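Local coordinates for metallo-beta-lactamase (Serratia marcescens, PDB 6K4X), which probably hydrolyses the beta-lactam ring of antibiotics as a subclass B3 metallo-beta-lactamase, using two bound zinc ions, at residues A146-T151 / R197-A202. Sequence-based numbering, arbitrary orientation. Where two conformers were deposited one is given.
Sequences ATPGHT and RGSFEA. With ZN (zinc ion), chain B; D0U (4-azanyl-2-sulfanyl-benzoic acid), chain E.
Ser199, on helix 190-205, meets the loop 146-151 chiefly through its hydroxyl, with CB packing behind it, 3.4 Å from Pro148 O. The polar evidence is that Ser199 OG lies 2.7 Å from Pro148 O, with an angle of about 131° at the carbonyl oxygen. With OG beside the backbone N (chi1 -66°), the same hydroxyl also reaches back to Ser195 O one turn earlier; its one proton can go to either carbonyl, and the geometry leaves the choice open.

The close packing is of the hydroxyl over a peptide plane. Ser199 OG sits over the peptide joining Thr147 to Pro148, 3.1 Å from Thr147 C; the proline nitrogen beneath it carries no hydrogen and gives no bond. In van der Waals contact, Pro148 CD lies below and to one side of the hydroxyl, 3.2 Å from Ser199 OG, and Thr147 CB lies 3.8 Å from that atom. The hydroxyl of Thr147 is engaged instead with Thr156 OG1.

Beyond Pro148 the loop turns through Gly149, at a positive phi of 136°, and Gly149 N bonds to Thr151 O. His150 then leaves the helix behind. Its NE2 binds zinc at 2.0 Å, with His72, His74 and the inhibitor sulfur S1 completing the site, while ND1 bonds to Thr177 O. His150 CE1 also lies 3.4 Å from inhibitor atom C3.

The chemistry implies that Ser199 is the main polar link between helix and loop, two residues before a zinc ligand of this metallo-beta-lactamase fold, with Thr147 on Val203 adding packing to the same helix. The imidazole orientation is probably fixed by zinc at NE2 and Thr177 O at ND1, with the His72 ring edge-to-face.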
loop_
_atom_site.group_PDB
_atom_site.type_symbol
_atom_site.label_atom_id
_atom_site.label_comp_id
_atom_site.label_asym_id
_atom_site.label_seq_id
_atom_site.Cartn_x
_atom_site.Cartn_y
_atom_site.Cartn_z
ATOM N N ALA A 146 -11.693 2.144 1.760
ATOM C CA ALA A 146 -11.712 2.501 0.350
ATOM C C ALA A 146 -11.084 3.876 0.179
ATOM O O ALA A 146 -11.544 4.868 0.753
ATOM C CB ALA A 146 -13.116 2.475 -0.192
ATOM N N THR A 147 -10.051 3.933 -0.656
ATOM C CA THR A 147 -9.401 5.187 -1.013
ATOM C C THR A 147 -9.202 5.236 -2.515
ATOM O O THR A 147 -8.073 5.204 -3.001
ATOM C CB THR A 147 -8.082 5.419 -0.254
ATOM O OG1 THR A 147 -7.149 4.349 -0.452
ATOM C CG2 THR A 147 -8.319 5.585 1.227
ATOM N N PRO A 148 -10.301 5.314 -3.279
ATOM C CA PRO A 148 -10.231 5.361 -4.737
ATOM C C PRO A 148 -9.700 6.701 -5.256
ATOM O O PRO A 148 -9.607 7.708 -4.531
ATOM C CB PRO A 148 -11.695 5.161 -5.143
ATOM C CG PRO A 148 -12.468 5.812 -4.013
ATOM C CD PRO A 148 -11.688 5.386 -2.783
ATOM N N GLY A 149 -9.391 6.702 -6.538
ATOM C CA GLY A 149 -9.063 7.896 -7.252
ATOM C C GLY A 149 -7.860 7.699 -8.136
ATOM O O GLY A 149 -7.919 7.906 -9.336
ATOM N N HIS A 150 -6.742 7.275 -7.552
ATOM C CA HIS A 150 -5.582 6.799 -8.336
ATOM C C HIS A 150 -5.945 5.523 -9.105
ATOM O O HIS A 150 -5.482 5.332 -10.237
ATOM C CB HIS A 150 -4.381 6.683 -7.417
ATOM C CG HIS A 150 -3.122 6.243 -8.061
ATOM N ND1 HIS A 150 -2.282 7.121 -8.676
ATOM C CD2 HIS A 150 -2.525 5.034 -8.116
ATOM C CE1 HIS A 150 -1.193 6.461 -9.073
ATOM N NE2 HIS A 150 -1.336 5.160 -8.788
ATOM N N THR A 151 -6.757 4.678 -8.463
ATOM C CA THR A 151 -7.410 3.543 -9.089
ATOM C C THR A 151 -8.781 3.420 -8.442
ATOM O O THR A 151 -8.980 3.880 -7.312
ATOM C CB THR A 151 -6.661 2.201 -8.917
ATOM O OG1 THR A 151 -6.725 1.793 -7.542
ATOM C CG2 THR A 151 -5.245 2.205 -9.442
ATOM N N ARG A 197 -11.143 13.277 -4.033
ATOM C CA ARG A 197 -11.461 14.217 -2.956
ATOM C C ARG A 197 -12.029 13.482 -1.752
ATOM O O ARG A 197 -11.688 13.824 -0.606
ATOM C CB ARG A 197 -12.405 15.307 -3.452
ATOM C CG ARG A 197 -11.689 16.286 -4.362
ATOM C CD ARG A 197 -12.642 17.296 -4.947
ATOM N NE ARG A 197 -11.888 18.318 -5.642
ATOM C CZ ARG A 197 -12.393 19.199 -6.503
ATOM N NH1 ARG A 197 -11.598 20.134 -7.008
ATOM N NH2 ARG A 197 -13.669 19.137 -6.846
ATOM N N GLY A 198 -12.885 12.491 -1.975
ATOM C CA GLY A 198 -13.380 11.697 -0.862
ATOM C C GLY A 198 -12.250 10.966 -0.145
ATOM O O GLY A 198 -12.273 10.802 1.074
ATOM N N SER A 199 -11.246 10.513 -0.899
ATOM C CA SER A 199 -10.115 9.809 -0.321
ATOM C C SER A 199 -9.226 10.735 0.515
ATOM O O SER A 199 -8.768 10.323 1.576
ATOM C CB SER A 199 -9.349 9.089 -1.384
ATOM O OG SER A 199 -10.160 8.074 -1.912
ATOM N N PHE A 200 -8.979 11.951 0.047
ATOM C CA PHE A 200 -8.231 12.874 0.874
ATOM C C PHE A 200 -8.941 13.067 2.220
ATOM O O PHE A 200 -8.286 13.076 3.277
ATOM C CB PHE A 200 -8.052 14.244 0.217
ATOM C CG PHE A 200 -7.554 14.263 -1.205
ATOM C CD1 PHE A 200 -6.646 13.341 -1.710
ATOM C CD2 PHE A 200 -8.033 15.233 -2.065
ATOM C CE1 PHE A 200 -6.239 13.386 -3.035
ATOM C CE2 PHE A 200 -7.621 15.281 -3.387
ATOM C CZ PHE A 200 -6.734 14.360 -3.872
ATOM N N GLU A 201 -10.261 13.216 2.179
ATOM C CA GLU A 201 -11.041 13.433 3.399
ATOM C C GLU A 201 -10.961 12.197 4.303
ATOM O O GLU A 201 -10.776 12.326 5.526
ATOM C CB GLU A 201 -12.485 13.767 3.047
ATOM C CG GLU A 201 -12.653 15.145 2.435
ATOM C CD GLU A 201 -14.075 15.673 2.496
ATOM O OE1 GLU A 201 -14.294 16.840 2.113
ATOM O OE2 GLU A 201 -14.961 14.916 2.927
ATOM N N ALA A 202 -11.084 11.006 3.726
ATOM C CA ALA A 202 -11.042 9.808 4.547
ATOM C C ALA A 202 -9.666 9.672 5.209
ATOM O O ALA A 202 -9.549 9.330 6.396
ATOM C CB ALA A 202 -11.372 8.593 3.725
HETATM ZN ZN ZN B . -0.140 3.553 -9.030
HETATM O O2 D0U E . 1.682 5.171 -6.751
HETATM C C7 D0U E . 1.779 6.330 -7.210
HETATM O O1 D0U E . 1.513 7.352 -6.513
HETATM C C3 D0U E . 2.196 6.569 -8.618
HETATM C C2 D0U E . 2.517 7.914 -8.950
HETATM C C4 D0U E . 2.296 5.558 -9.590
HETATM S S1 D0U E . 2.080 3.875 -9.414
HETATM C C5 D0U E . 2.683 5.958 -10.889
HETATM C C6 D0U E . 2.981 7.281 -11.224
HETATM N N1 D0U E . 3.393 7.625 -12.505
HETATM C C1 D0U E . 2.917 8.234 -10.247
#